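Cyanophage-like gp41-1 intein (PDB 6QAZ) is a naturally split intein that probably excises itself from a precursor by protein splicing, joining the flanking extein segments through a new peptide bond. Local coordinates at residues 90-95 against 118-123; 45-50 against 63-68; 18-23 against 109-114; 69-74 against 86-91; 31-36 against 114-119. One frame throughout, in Å; residues are numbered along the deposited sequence.

Interaction 1: residues 90-95 against 118-123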
# COMPACT_ATOMS: atom_id res chain seq x y z
N LYS A 90 2.98 10.41 4.25
CA LYS A 90 2.02 11.52 4.35
C LYS A 90 2.78 12.74 4.81
O LYS A 90 3.54 12.66 5.75
CB LYS A 90 0.82 11.15 5.20
CG LYS A 90 -0.35 12.12 5.13
CD LYS A 90 -1.58 11.64 5.91
CE LYS A 90 -2.55 12.76 6.20
NZ LYS A 90 -3.54 12.35 7.22
N GLU A 91 2.62 13.94 4.25
CA GLU A 91 2.10 14.36 2.96
C GLU A 91 3.26 14.64 1.98
O GLU A 91 3.95 15.71 1.99
CB GLU A 91 1.33 15.66 3.08
CG GLU A 91 0.34 15.88 1.94
CD GLU A 91 -0.66 14.73 1.80
OE1 GLU A 91 -1.35 14.43 2.76
OE2 GLU A 91 -0.68 14.14 0.76
N MET A 92 3.35 13.73 1.05
CA MET A 92 4.31 13.67 -0.06
C MET A 92 5.74 13.99 0.40
O MET A 92 6.44 14.62 -0.33
CB MET A 92 3.84 14.60 -1.17
CG MET A 92 2.54 14.14 -1.79
SD MET A 92 2.69 12.53 -2.49
CE MET A 92 3.68 12.78 -3.95
N MET A 93 6.16 13.43 1.52
CA MET A 93 7.56 13.56 1.99
C MET A 93 8.36 12.32 1.57
O MET A 93 7.88 11.25 1.84
CB MET A 93 7.63 13.71 3.52
CG MET A 93 6.89 14.92 4.03
SD MET A 93 7.57 16.50 3.46
CE MET A 93 9.08 16.54 4.43
N LEU A 94 9.53 12.44 0.95
CA LEU A 94 10.30 11.26 0.54
C LEU A 94 11.01 10.66 1.74
O LEU A 94 11.62 11.39 2.53
CB LEU A 94 11.31 11.72 -0.50
CG LEU A 94 10.72 11.99 -1.86
CD1 LEU A 94 11.64 12.87 -2.70
CD2 LEU A 94 10.38 10.69 -2.59
N LYS A 95 10.95 9.35 1.86
CA LYS A 95 11.65 8.62 2.92
C LYS A 95 12.31 7.39 2.33
O LYS A 95 11.70 6.64 1.56
CB LYS A 95 10.70 8.22 4.05
CG LYS A 95 10.16 9.39 4.84
CD LYS A 95 11.20 10.12 5.67
CE LYS A 95 10.66 11.37 6.30
NZ LYS A 95 11.71 12.05 7.07
N LEU A 118 -4.33 5.78 -5.94
CA LEU A 118 -3.41 5.74 -4.79
C LEU A 118 -4.18 5.87 -3.48
O LEU A 118 -5.32 6.39 -3.44
CB LEU A 118 -2.37 6.87 -4.87
CG LEU A 118 -1.62 7.00 -6.20
CD1 LEU A 118 -0.58 8.11 -6.10
CD2 LEU A 118 -0.98 5.70 -6.61
N PHE A 119 -3.54 5.48 -2.40
CA PHE A 119 -4.03 5.77 -1.06
C PHE A 119 -2.88 5.63 -0.09
O PHE A 119 -1.92 4.88 -0.33
CB PHE A 119 -5.23 4.89 -0.65
CG PHE A 119 -5.04 3.39 -0.74
CD1 PHE A 119 -4.49 2.66 0.28
CD2 PHE A 119 -5.46 2.73 -1.85
CE1 PHE A 119 -4.36 1.29 0.19
CE2 PHE A 119 -5.37 1.36 -1.92
CZ PHE A 119 -4.77 0.64 -0.92
N TYR A 120 -2.98 6.31 1.04
CA TYR A 120 -2.02 6.12 2.13
C TYR A 120 -2.36 4.85 2.90
O TYR A 120 -3.50 4.61 3.32
CB TYR A 120 -2.05 7.33 3.07
CG TYR A 120 -1.39 8.57 2.49
CD1 TYR A 120 -0.03 8.61 2.28
CD2 TYR A 120 -2.12 9.69 2.11
CE1 TYR A 120 0.62 9.71 1.75
CE2 TYR A 120 -1.47 10.82 1.58
CZ TYR A 120 -0.10 10.82 1.40
OH TYR A 120 0.60 11.90 0.89
N ALA A 121 -1.35 4.04 3.12
CA ALA A 121 -1.45 2.73 3.79
C ALA A 121 -0.39 2.74 4.88
O ALA A 121 0.81 2.85 4.56
CB ALA A 121 -1.24 1.63 2.78
N ASN A 122 -0.79 2.72 6.13
CA ASN A 122 0.17 2.96 7.24
C ASN A 122 0.95 4.26 7.00
O ASN A 122 2.14 4.35 7.33
CB ASN A 122 1.09 1.79 7.45
CG ASN A 122 0.37 0.51 7.75
OD1 ASN A 122 -0.77 0.49 8.21
ND2 ASN A 122 1.04 -0.58 7.52
N ASP A 123 0.30 5.26 6.43
CA ASP A 123 0.90 6.59 6.18
C ASP A 123 1.96 6.57 5.08
O ASP A 123 2.65 7.56 4.90
CB ASP A 123 1.42 7.25 7.44
CG ASP A 123 0.37 7.58 8.44
OD1 ASP A 123 -0.70 8.00 8.02
OD2 ASP A 123 0.64 7.48 9.65
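Tyr120 reaches from strand 118-121 into the turn 90-92, and most of the polar contact gathers at its phenol tip. Its hydroxyl donates to Glu91 OE2, with 2.6 Å between OH and OE2; the hydroxyl oxygen lies above the carboxylate plane, about 64° out of it, while OE2 itself lies at the edge of the ring. Tyr120 OH also accepts a weak hydrogen bond from Met92 N, at 3.3 Å. One main-chain bond joins the segments directly, Lys90 N to Asp123 O at 2.9 Å.

The apolar part is a CH-pi contact. Lys90 CB sits over one face of the Tyr120 ring, 3.9 Å from its centroid, and CG, anti to the backbone N (chi1 -168°), lies about 3.9 Å from Tyr120 CE2. The extended chain then carries NZ away to a hydrogen bond with Gln12 OE1; NZ and Asp123 OD1 stay 5.3 Å apart, so any attraction between these charges acts at a distance.

A cis peptide precedes Glu91, and Met92 has positive phi and psi. Met92 and Met93 both face Val89, the signature of a G1 beta bulge where strand 86-89 turns back into strand 93-113.

Interaction 2: residues 45-50 against 63-68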
# COMPACT_ATOMS: atom_id res chain seq x y z
N SER A 45 -6.50 -13.48 -1.05
CA SER A 45 -5.58 -14.40 -1.72
C SER A 45 -4.41 -14.68 -0.81
O SER A 45 -3.99 -13.81 -0.16
CB SER A 45 -5.11 -13.86 -3.08
OG SER A 45 -4.37 -12.64 -2.90
N LYS A 46 -3.84 -15.87 -0.90
CA LYS A 46 -2.66 -16.22 -0.14
C LYS A 46 -1.47 -16.07 -1.06
O LYS A 46 -1.45 -16.69 -2.15
CB LYS A 46 -2.75 -17.65 0.35
CG LYS A 46 -1.74 -18.00 1.43
CD LYS A 46 -1.98 -19.35 2.06
CE LYS A 46 -1.04 -19.61 3.22
NZ LYS A 46 -0.79 -21.06 3.41
N LYS A 47 -0.52 -15.26 -0.64
CA LYS A 47 0.67 -14.95 -1.44
C LYS A 47 1.87 -14.83 -0.49
O LYS A 47 1.72 -14.52 0.71
CB LYS A 47 0.52 -13.63 -2.23
CG LYS A 47 -0.72 -13.46 -3.09
CD LYS A 47 -0.76 -12.11 -3.82
CE LYS A 47 -1.64 -12.10 -5.04
NZ LYS A 47 -2.88 -11.35 -4.82
N LYS A 48 3.06 -14.99 -1.04
CA LYS A 48 4.26 -14.61 -0.30
C LYS A 48 4.22 -13.13 0.01
O LYS A 48 3.87 -12.31 -0.85
CB LYS A 48 5.52 -14.97 -1.09
CG LYS A 48 6.86 -14.74 -0.37
CD LYS A 48 6.99 -15.44 0.99
CE LYS A 48 6.96 -16.94 0.87
NZ LYS A 48 8.05 -17.45 0.01
N SER A 49 4.60 -12.77 1.23
CA SER A 49 4.56 -11.39 1.70
C SER A 49 5.97 -10.89 2.00
O SER A 49 6.87 -11.68 2.26
CB SER A 49 3.66 -11.26 2.88
OG SER A 49 4.13 -11.91 4.04
N TYR A 50 6.09 -9.58 1.98
CA TYR A 50 7.33 -8.83 2.16
C TYR A 50 7.04 -7.63 3.03
O TYR A 50 6.00 -6.99 2.89
CB TYR A 50 7.87 -8.30 0.83
CG TYR A 50 8.20 -9.38 -0.14
CD1 TYR A 50 7.21 -10.01 -0.88
CD2 TYR A 50 9.51 -9.80 -0.34
CE1 TYR A 50 7.47 -11.05 -1.73
CE2 TYR A 50 9.80 -10.82 -1.25
CZ TYR A 50 8.77 -11.47 -1.90
OH TYR A 50 8.99 -12.50 -2.79
N SER A 63 2.58 -7.98 -1.23
CA SER A 63 3.08 -9.01 -2.14
C SER A 63 4.13 -8.45 -3.08
O SER A 63 4.34 -7.23 -3.19
CB SER A 63 1.95 -9.63 -2.90
OG SER A 63 1.37 -8.69 -3.77
N GLU A 64 4.77 -9.34 -3.83
CA GLU A 64 5.90 -8.93 -4.67
C GLU A 64 5.48 -8.04 -5.83
O GLU A 64 6.31 -7.29 -6.34
CB GLU A 64 6.72 -10.09 -5.21
CG GLU A 64 6.01 -10.92 -6.25
CD GLU A 64 6.87 -11.99 -6.87
OE1 GLU A 64 8.09 -11.78 -6.92
OE2 GLU A 64 6.29 -13.01 -7.30
N GLU A 65 4.23 -8.14 -6.27
CA GLU A 65 3.81 -7.35 -7.43
C GLU A 65 3.10 -6.07 -7.02
O GLU A 65 2.74 -5.27 -7.91
CB GLU A 65 3.08 -8.13 -8.44
CG GLU A 65 1.71 -8.34 -8.13
CD GLU A 65 1.41 -9.57 -7.31
OE1 GLU A 65 0.64 -10.42 -7.79
OE2 GLU A 65 1.95 -9.65 -6.18
N HIS A 66 2.90 -5.82 -5.74
CA HIS A 66 2.16 -4.63 -5.31
C HIS A 66 2.97 -3.37 -5.60
O HIS A 66 4.15 -3.26 -5.22
CB HIS A 66 1.85 -4.75 -3.82
CG HIS A 66 1.00 -3.62 -3.38
ND1 HIS A 66 -0.37 -3.59 -3.55
CD2 HIS A 66 1.33 -2.40 -2.93
CE1 HIS A 66 -0.81 -2.39 -3.25
NE2 HIS A 66 0.18 -1.67 -2.85
N LEU A 67 2.35 -2.39 -6.24
CA LEU A 67 3.02 -1.17 -6.71
C LEU A 67 3.00 -0.05 -5.68
O LEU A 67 2.04 0.15 -4.93
CB LEU A 67 2.34 -0.69 -7.98
CG LEU A 67 2.44 -1.60 -9.19
CD1 LEU A 67 1.40 -1.19 -10.23
CD2 LEU A 67 3.84 -1.58 -9.79
N PHE A 68 4.08 0.73 -5.75
CA PHE A 68 4.20 1.99 -5.01
C PHE A 68 4.69 3.09 -5.93
O PHE A 68 5.61 2.88 -6.73
CB PHE A 68 5.26 1.90 -3.90
CG PHE A 68 4.91 0.93 -2.82
CD1 PHE A 68 5.15 -0.44 -2.98
CD2 PHE A 68 4.33 1.36 -1.64
CE1 PHE A 68 4.78 -1.34 -2.01
CE2 PHE A 68 4.01 0.46 -0.65
CZ PHE A 68 4.23 -0.88 -0.84
O HOH W 1 4.33 -12.16 -3.49
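The Tyr50 ring leans obliquely against the start of the turn, where its CE1 lies 3.7 Å from Glu64 CB and its CD1 nears the carbonyl carbon of Ser63. Water 1 sits at the ring's edge, in its plane. Beyond that, the Tyr50 and Glu64 side chains run side by side and point the same way in the Glu64 conformer described.

The partner is a type I beta turn from Ser63 to His66, which leaves the end of strand 59-63 as strand 45-54 passes alongside. Its Ser-Glu-Glu-His sequence is consistent with the block B motif of inteins, commonly Thr-X-X-His. The ring of His66 turns away from strand 45-54, and its NE2 is hydrogen-bonded to Thr126 OG1.

No direct hydrogen bond links the two segments. Water 1 bridges them instead, donating to Lys48 O at 2.7 Å and accepting from Glu64 N at 2.9 Å. Farther along the strand, Lys47 lays its aliphatic chain on the turn, CD standing 3.8 Å from Ser63 CB. Its ammonium bends back to its own strand, where in the conformer described NZ donates to Ser45 OG, and remains 4.7 Å from Glu65 OE1, a pair of opposite charges not in contact. Within the turn, Ser63 OG donates to Glu65 OE2 over 2.7 Å, meeting that oxygen from about 45° above the carboxylate plane.

Interaction 3: residues 18-23 against 109-114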
# COMPACT_ATOMS: atom_id res chain seq x y z
N LYS A 18 -9.21 2.62 9.25
CA LYS A 18 -9.78 1.28 9.14
C LYS A 18 -8.69 0.30 8.70
O LYS A 18 -7.84 0.66 7.89
CB LYS A 18 -10.92 1.22 8.11
CG LYS A 18 -12.15 2.01 8.47
CD LYS A 18 -13.33 1.73 7.56
CE LYS A 18 -14.52 2.61 7.86
NZ LYS A 18 -15.71 2.23 7.08
N GLU A 19 -8.75 -0.92 9.19
CA GLU A 19 -7.92 -1.98 8.61
C GLU A 19 -8.48 -2.33 7.25
O GLU A 19 -9.71 -2.38 7.03
CB GLU A 19 -7.87 -3.21 9.50
CG GLU A 19 -7.08 -2.95 10.79
CD GLU A 19 -6.94 -4.16 11.72
OE1 GLU A 19 -7.58 -5.21 11.47
OE2 GLU A 19 -6.15 -4.10 12.66
N ILE A 20 -7.59 -2.58 6.29
CA ILE A 20 -8.03 -2.77 4.91
C ILE A 20 -8.92 -4.01 4.78
O ILE A 20 -9.77 -4.04 3.88
CB ILE A 20 -6.82 -2.77 3.96
CG1 ILE A 20 -7.25 -2.50 2.53
CG2 ILE A 20 -5.97 -3.99 4.13
CD1 ILE A 20 -6.11 -2.36 1.57
N SER A 21 -8.75 -5.01 5.64
CA SER A 21 -9.64 -6.17 5.65
C SER A 21 -11.09 -5.81 5.92
O SER A 21 -11.95 -6.63 5.64
CB SER A 21 -9.16 -7.17 6.70
OG SER A 21 -9.27 -6.58 7.99
N ASN A 22 -11.36 -4.63 6.48
CA ASN A 22 -12.72 -4.19 6.80
C ASN A 22 -13.26 -3.23 5.73
O ASN A 22 -14.40 -2.81 5.87
CB ASN A 22 -12.74 -3.58 8.19
CG ASN A 22 -12.43 -4.56 9.29
OD1 ASN A 22 -12.75 -5.75 9.17
ND2 ASN A 22 -11.78 -4.12 10.36
N ILE A 23 -12.48 -2.86 4.74
CA ILE A 23 -12.92 -1.91 3.70
C ILE A 23 -13.96 -2.60 2.81
O ILE A 23 -13.86 -3.79 2.50
CB ILE A 23 -11.70 -1.42 2.92
CG1 ILE A 23 -10.91 -0.41 3.74
CG2 ILE A 23 -12.08 -0.89 1.53
CD1 ILE A 23 -11.56 0.94 3.87
N ILE A 109 -5.07 -8.73 0.97
CA ILE A 109 -6.22 -8.31 0.19
C ILE A 109 -5.89 -7.12 -0.68
O ILE A 109 -4.88 -6.43 -0.61
CB ILE A 109 -7.32 -8.03 1.18
CG1 ILE A 109 -8.69 -7.85 0.54
CG2 ILE A 109 -6.89 -6.82 1.98
CD1 ILE A 109 -9.10 -8.92 -0.42
N ASP A 110 -6.77 -7.03 -1.65
CA ASP A 110 -6.55 -6.20 -2.84
C ASP A 110 -7.82 -5.41 -3.10
O ASP A 110 -8.88 -6.02 -3.25
CB ASP A 110 -6.26 -7.15 -3.97
CG ASP A 110 -5.80 -6.49 -5.22
OD1 ASP A 110 -5.53 -5.28 -5.24
OD2 ASP A 110 -5.71 -7.26 -6.23
N ILE A 111 -7.70 -4.10 -3.22
CA ILE A 111 -8.82 -3.22 -3.55
C ILE A 111 -8.47 -2.37 -4.77
O ILE A 111 -7.31 -2.19 -5.08
CB ILE A 111 -9.22 -2.33 -2.35
CG1 ILE A 111 -8.21 -1.22 -2.05
CG2 ILE A 111 -9.48 -3.18 -1.11
CD1 ILE A 111 -8.62 -0.30 -0.92
N GLU A 112 -9.48 -1.85 -5.41
CA GLU A 112 -9.35 -0.87 -6.49
C GLU A 112 -10.01 0.43 -6.04
O GLU A 112 -11.15 0.38 -5.54
CB GLU A 112 -10.06 -1.35 -7.75
CG GLU A 112 -9.89 -0.42 -8.91
CD GLU A 112 -8.50 -0.42 -9.45
OE1 GLU A 112 -7.70 -1.39 -9.22
OE2 GLU A 112 -8.21 0.60 -10.19
N VAL A 113 -9.34 1.55 -6.24
CA VAL A 113 -9.90 2.84 -5.88
C VAL A 113 -9.93 3.74 -7.12
O VAL A 113 -9.26 3.49 -8.12
CB VAL A 113 -9.17 3.51 -4.69
CG1 VAL A 113 -9.02 2.51 -3.54
CG2 VAL A 113 -7.83 4.10 -5.08
N SER A 114 -10.73 4.80 -7.03
CA SER A 114 -10.94 5.74 -8.12
C SER A 114 -9.76 6.71 -8.24
O SER A 114 -8.74 6.61 -7.56
CB SER A 114 -12.25 6.45 -7.93
OG SER A 114 -12.24 7.34 -6.81
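This is a buried, wholly apolar contact between isoleucines: Ile20, which opens the 3-10 segment 20-22 after strand 16-19, and Ile23 just beyond that segment lie against Ile109 and Ile111 near the far end of strand 93-113. No hydrogen bond crosses it.

Ile20 works with both of its branches. Its CG2 meets CG2 of Ile109 at 3.7 Å, for the one of two Ile109 conformers described here. Its longer branch has CG1 anti to the backbone N (chi1 -161°) and is extended at chi2, which leads CD1 to 4.1 Å from Ile111 CD1, well to one side of CG2. That same Ile111 methyl also lies 4.3 Å from CG2 of Ile23, so it is shared by Ile20 and Ile23. Ile23 N is hydrogen-bonded to Ile20 O at 3.1 Å, and both side chains point toward strand 93-113.

Phe119 of strand 118-121 touches both Ile20 and Ile111 and adds an aromatic side chain to the cluster. Ile23 also packs on Val11 and Thr13 of strand 10-13 and on Val38 of strand 34-41. The contact thereby joins the small 10-13/16-19 hairpin to the large sheet, with strand 118-121 packed against it.

Interaction 4: residues 69-74 against 86-91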
# COMPACT_ATOMS: atom_id res chain seq x y z
N PRO A 69 4.18 4.31 -5.77
CA PRO A 69 4.74 5.45 -6.49
C PRO A 69 6.13 5.75 -5.96
O PRO A 69 6.38 5.72 -4.76
CB PRO A 69 3.76 6.58 -6.24
CG PRO A 69 2.98 6.19 -5.05
CD PRO A 69 3.02 4.69 -4.97
N THR A 70 7.02 6.08 -6.88
CA THR A 70 8.40 6.49 -6.56
C THR A 70 8.72 7.68 -7.47
O THR A 70 7.99 7.99 -8.40
CB THR A 70 9.41 5.36 -6.78
OG1 THR A 70 9.75 5.25 -8.17
CG2 THR A 70 8.97 4.04 -6.21
N GLN A 71 9.89 8.26 -7.25
CA GLN A 71 10.34 9.34 -8.13
C GLN A 71 10.55 8.89 -9.58
O GLN A 71 10.57 9.77 -10.47
CB GLN A 71 11.66 9.92 -7.60
CG GLN A 71 11.46 10.74 -6.32
CD GLN A 71 12.77 11.03 -5.64
OE1 GLN A 71 13.40 10.13 -5.10
NE2 GLN A 71 13.20 12.27 -5.72
N THR A 72 10.70 7.61 -9.83
CA THR A 72 10.86 7.13 -11.22
C THR A 72 9.58 6.55 -11.79
O THR A 72 9.59 6.15 -12.96
CB THR A 72 11.99 6.11 -11.28
OG1 THR A 72 11.65 4.97 -10.51
CG2 THR A 72 13.31 6.68 -10.82
N GLY A 73 8.48 6.59 -11.07
CA GLY A 73 7.24 5.95 -11.48
C GLY A 73 6.86 4.81 -10.55
O GLY A 73 7.51 4.55 -9.54
N GLU A 74 5.79 4.13 -10.90
CA GLU A 74 5.31 3.01 -10.07
C GLU A 74 6.32 1.87 -10.12
O GLU A 74 6.82 1.52 -11.19
CB GLU A 74 3.96 2.51 -10.57
CG GLU A 74 2.85 3.51 -10.35
CD GLU A 74 2.40 3.65 -8.90
OE1 GLU A 74 2.74 2.82 -8.08
OE2 GLU A 74 1.66 4.62 -8.60
N CYS A 86 13.37 5.67 -2.43
CA CYS A 86 12.48 6.41 -1.54
C CYS A 86 11.02 6.20 -1.92
O CYS A 86 10.65 6.18 -3.10
CB CYS A 86 12.74 7.89 -1.61
SG CYS A 86 14.39 8.33 -0.96
N LEU A 87 10.19 6.10 -0.89
CA LEU A 87 8.74 6.15 -1.01
C LEU A 87 8.24 7.49 -0.48
O LEU A 87 8.96 8.20 0.19
CB LEU A 87 8.07 4.99 -0.28
CG LEU A 87 8.48 3.60 -0.73
CD1 LEU A 87 7.65 2.53 -0.04
CD2 LEU A 87 8.38 3.44 -2.24
N TYR A 88 6.99 7.80 -0.76
CA TYR A 88 6.34 9.00 -0.22
C TYR A 88 5.56 8.63 1.02
O TYR A 88 4.83 7.63 1.02
CB TYR A 88 5.40 9.60 -1.26
CG TYR A 88 6.08 10.09 -2.51
CD1 TYR A 88 6.65 11.34 -2.58
CD2 TYR A 88 6.17 9.28 -3.63
CE1 TYR A 88 7.27 11.78 -3.74
CE2 TYR A 88 6.79 9.70 -4.79
CZ TYR A 88 7.34 10.96 -4.85
OH TYR A 88 8.01 11.34 -5.99
N VAL A 89 5.66 9.46 2.04
CA VAL A 89 4.86 9.30 3.27
C VAL A 89 3.95 10.51 3.39
O VAL A 89 4.13 11.52 2.74
CB VAL A 89 5.72 9.11 4.52
CG1 VAL A 89 6.59 7.89 4.36
CG2 VAL A 89 6.50 10.34 4.91
N LYS A 90 2.98 10.41 4.25
CA LYS A 90 2.02 11.52 4.35
C LYS A 90 2.78 12.74 4.81
O LYS A 90 3.54 12.66 5.75
CB LYS A 90 0.82 11.15 5.20
CG LYS A 90 -0.35 12.12 5.13
CD LYS A 90 -1.58 11.64 5.91
CE LYS A 90 -2.55 12.76 6.20
NZ LYS A 90 -3.54 12.35 7.22
N GLU A 91 2.62 13.94 4.25
CA GLU A 91 2.10 14.36 2.96
C GLU A 91 3.26 14.64 1.98
O GLU A 91 3.95 15.71 1.99
CB GLU A 91 1.33 15.66 3.08
CG GLU A 91 0.34 15.88 1.94
CD GLU A 91 -0.66 14.73 1.80
OE1 GLU A 91 -1.35 14.43 2.76
OE2 GLU A 91 -0.68 14.14 0.76
O HOH W 2 5.36 5.97 -2.21
O HOH W 3 11.67 7.69 -5.14
O HOH W 4 15.16 7.47 -4.46
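A short, weakly paired beta hairpin, strands 68-70 and 73-75 joined by a type I turn from Thr70 to Gly73, lies beside strand 86-89, with Pro69, Thr70 and Gln71 facing Cys86, Leu87 and Tyr88. Waters bridge the two backbones. Water 2 donates to Pro69 O and accepts from Tyr88 N, each 2.8 Å away. Water 3 accepts from Gln71 N and donates to both Gln71 OE1 and Cys86 O, the last at 2.7 Å. With no direct hydrogen bond across the contact, the polar links found between the segments pass through water.

Tyr88 buries more surface here than any other residue of the two segments. Pro69 O stands at the edge of its ring, 3.7 Å from CD2, and farther out Gln71 CG comes to 3.5 Å from the phenol OH. The Gln71 and Tyr88 side chains cross at about a right angle, amide and ring planes 78° apart. Leu87 CD2 meets Thr70 CG2 at 4.1 Å.

Thr70 also ties its own hairpin together. Its OG1, held between the backbone N and the carbonyl carbon (chi1 81°), donates to Gly73 O in the carbonyl plane, on a lone pair, at 2.7 Å. It also accepts from Thr72 N, which makes this an ST turn at the head of a two-residue beta hairpin.

Interaction 5: residues 31-36 against 114-119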
# COMPACT_ATOMS: atom_id res chain seq x y z
N SER A 31 -5.88 9.71 -0.19
CA SER A 31 -4.69 9.74 -1.03
C SER A 31 -4.00 11.08 -0.90
O SER A 31 -4.42 11.95 -0.12
CB SER A 31 -5.09 9.48 -2.47
OG SER A 31 -5.56 10.65 -3.08
N ASN A 32 -2.99 11.29 -1.72
CA ASN A 32 -2.31 12.60 -1.81
C ASN A 32 -3.19 13.66 -2.46
O ASN A 32 -2.85 14.83 -2.34
CB ASN A 32 -0.98 12.46 -2.57
CG ASN A 32 -1.13 11.88 -3.95
OD1 ASN A 32 -1.83 10.91 -4.15
ND2 ASN A 32 -0.46 12.48 -4.90
N THR A 33 -4.20 13.22 -3.21
CA THR A 33 -5.18 14.03 -3.96
C THR A 33 -6.58 13.82 -3.38
O THR A 33 -7.46 13.61 -4.11
CB THR A 33 -5.33 13.57 -5.43
OG1 THR A 33 -5.70 12.19 -5.34
CG2 THR A 33 -4.07 13.75 -6.25
N GLY A 34 -6.78 13.82 -2.11
CA GLY A 34 -8.14 13.70 -1.56
C GLY A 34 -8.57 12.27 -1.42
O GLY A 34 -7.74 11.34 -1.50
N TYR A 35 -9.84 12.05 -1.23
CA TYR A 35 -10.37 10.71 -0.99
C TYR A 35 -10.78 10.04 -2.28
O TYR A 35 -11.55 10.61 -3.08
CB TYR A 35 -11.59 10.78 -0.08
CG TYR A 35 -11.25 11.05 1.38
CD1 TYR A 35 -10.88 10.01 2.21
CD2 TYR A 35 -11.24 12.33 1.92
CE1 TYR A 35 -10.53 10.22 3.53
CE2 TYR A 35 -10.89 12.55 3.25
CZ TYR A 35 -10.53 11.48 4.06
OH TYR A 35 -10.18 11.61 5.39
N ASN A 36 -10.30 8.82 -2.49
CA ASN A 36 -10.70 8.01 -3.63
C ASN A 36 -11.74 6.98 -3.21
O ASN A 36 -11.65 6.41 -2.10
CB ASN A 36 -9.49 7.35 -4.27
CG ASN A 36 -8.55 8.33 -4.91
OD1 ASN A 36 -9.00 9.35 -5.48
ND2 ASN A 36 -7.25 8.08 -4.86
N SER A 114 -10.73 4.80 -7.03
CA SER A 114 -10.94 5.74 -8.12
C SER A 114 -9.76 6.71 -8.24
O SER A 114 -8.74 6.61 -7.56
CB SER A 114 -12.25 6.45 -7.93
OG SER A 114 -12.24 7.34 -6.81
N GLY A 115 -9.94 7.69 -9.12
CA GLY A 115 -8.99 8.80 -9.18
C GLY A 115 -7.63 8.33 -9.65
O GLY A 115 -7.50 7.54 -10.60
N ASN A 116 -6.62 8.77 -8.92
CA ASN A 116 -5.23 8.40 -9.22
C ASN A 116 -4.86 6.99 -8.77
O ASN A 116 -3.70 6.61 -8.95
CB ASN A 116 -4.27 9.43 -8.64
CG ASN A 116 -4.19 9.45 -7.13
OD1 ASN A 116 -4.86 8.68 -6.43
ND2 ASN A 116 -3.39 10.36 -6.63
N HIS A 117 -5.79 6.24 -8.23
CA HIS A 117 -5.54 4.83 -7.83
C HIS A 117 -4.56 4.71 -6.67
O HIS A 117 -4.09 3.60 -6.42
CB HIS A 117 -5.07 3.95 -8.99
CG HIS A 117 -5.99 3.94 -10.09
ND1 HIS A 117 -7.28 3.55 -10.01
CD2 HIS A 117 -5.79 4.30 -11.34
CE1 HIS A 117 -7.87 3.67 -11.21
NE2 HIS A 117 -6.96 4.11 -12.03
N LEU A 118 -4.33 5.78 -5.94
CA LEU A 118 -3.41 5.74 -4.79
C LEU A 118 -4.18 5.87 -3.48
O LEU A 118 -5.32 6.39 -3.44
CB LEU A 118 -2.37 6.87 -4.87
CG LEU A 118 -1.62 7.00 -6.20
CD1 LEU A 118 -0.58 8.11 -6.10
CD2 LEU A 118 -0.98 5.70 -6.61
N PHE A 119 -3.54 5.48 -2.40
CA PHE A 119 -4.03 5.77 -1.06
C PHE A 119 -2.88 5.63 -0.09
O PHE A 119 -1.92 4.88 -0.33
CB PHE A 119 -5.23 4.89 -0.65
CG PHE A 119 -5.04 3.39 -0.74
CD1 PHE A 119 -4.49 2.66 0.28
CD2 PHE A 119 -5.46 2.73 -1.85
CE1 PHE A 119 -4.36 1.29 0.19
CE2 PHE A 119 -5.37 1.36 -1.92
CZ PHE A 119 -4.77 0.64 -0.92
O HOH W 5 -7.27 10.90 -6.93
O HOH W 6 -11.40 9.98 -6.75
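Asn36 points toward the turn 114-117, and nearly every side-chain atom finds something there. CB rests 3.5 Å from Ser114 O, and CG, anti to the carbonyl carbon (chi1 -67°), comes closer still. OD1 takes two waters: water 5, at 2.7 Å, which also accepts from Asn116 N and meets Thr33 OG1, and water 6, which leads to Ser114 OG, also hydrogen-bonded to Glu37 N. ND2 donates twice. Leu118 O lies in the Asn36 amide plane at 2.9 Å; Asn116 OD1, also 2.9 Å away, is tilted 18° from it.

Asn116 OD1 is gripped from opposite faces of its carbonyl plane, by Asn36 ND2 and by Leu118 N, the latter at 3.0 Å and closing an Asx turn. Asn116 ND2 donates to Asn32 OD1 over 3.0 Å, with the two amide planes only 12° apart. The type I turn Ser31-Gly34 contains an ST turn, Ser31 OG accepting from Thr33 N in the conformer described.

With two acceptors on ND2 and two water donors on OD1, the Asn36 amide has its rotation fixed and its polar atoms satisfied; amide hydrogen bonds tie the turn 114-117 to strand 34-41 and the turn 31-34.

Interaction 3 is the buried member of the set and purely apolar; interactions 1, 2 and 4 lie at the surface and rely on polar groups, water or both, while interaction 5 is partly buried and bonded mainly through amides. Interaction 3 uses the far end of strand 93-113, interaction 1 the loop leading into its start, and strand 118-121 serves 1 and 5. Interactions 1 and 4 share Lys90 and Glu91, with centres about 8 Å apart. Phe119 connects the polar edge of interaction 5 to the isoleucines of interaction 3. Interaction 2 lies about 20 Å from interaction 5 between centres, but Phe68 packs on Leu87 of interaction 4.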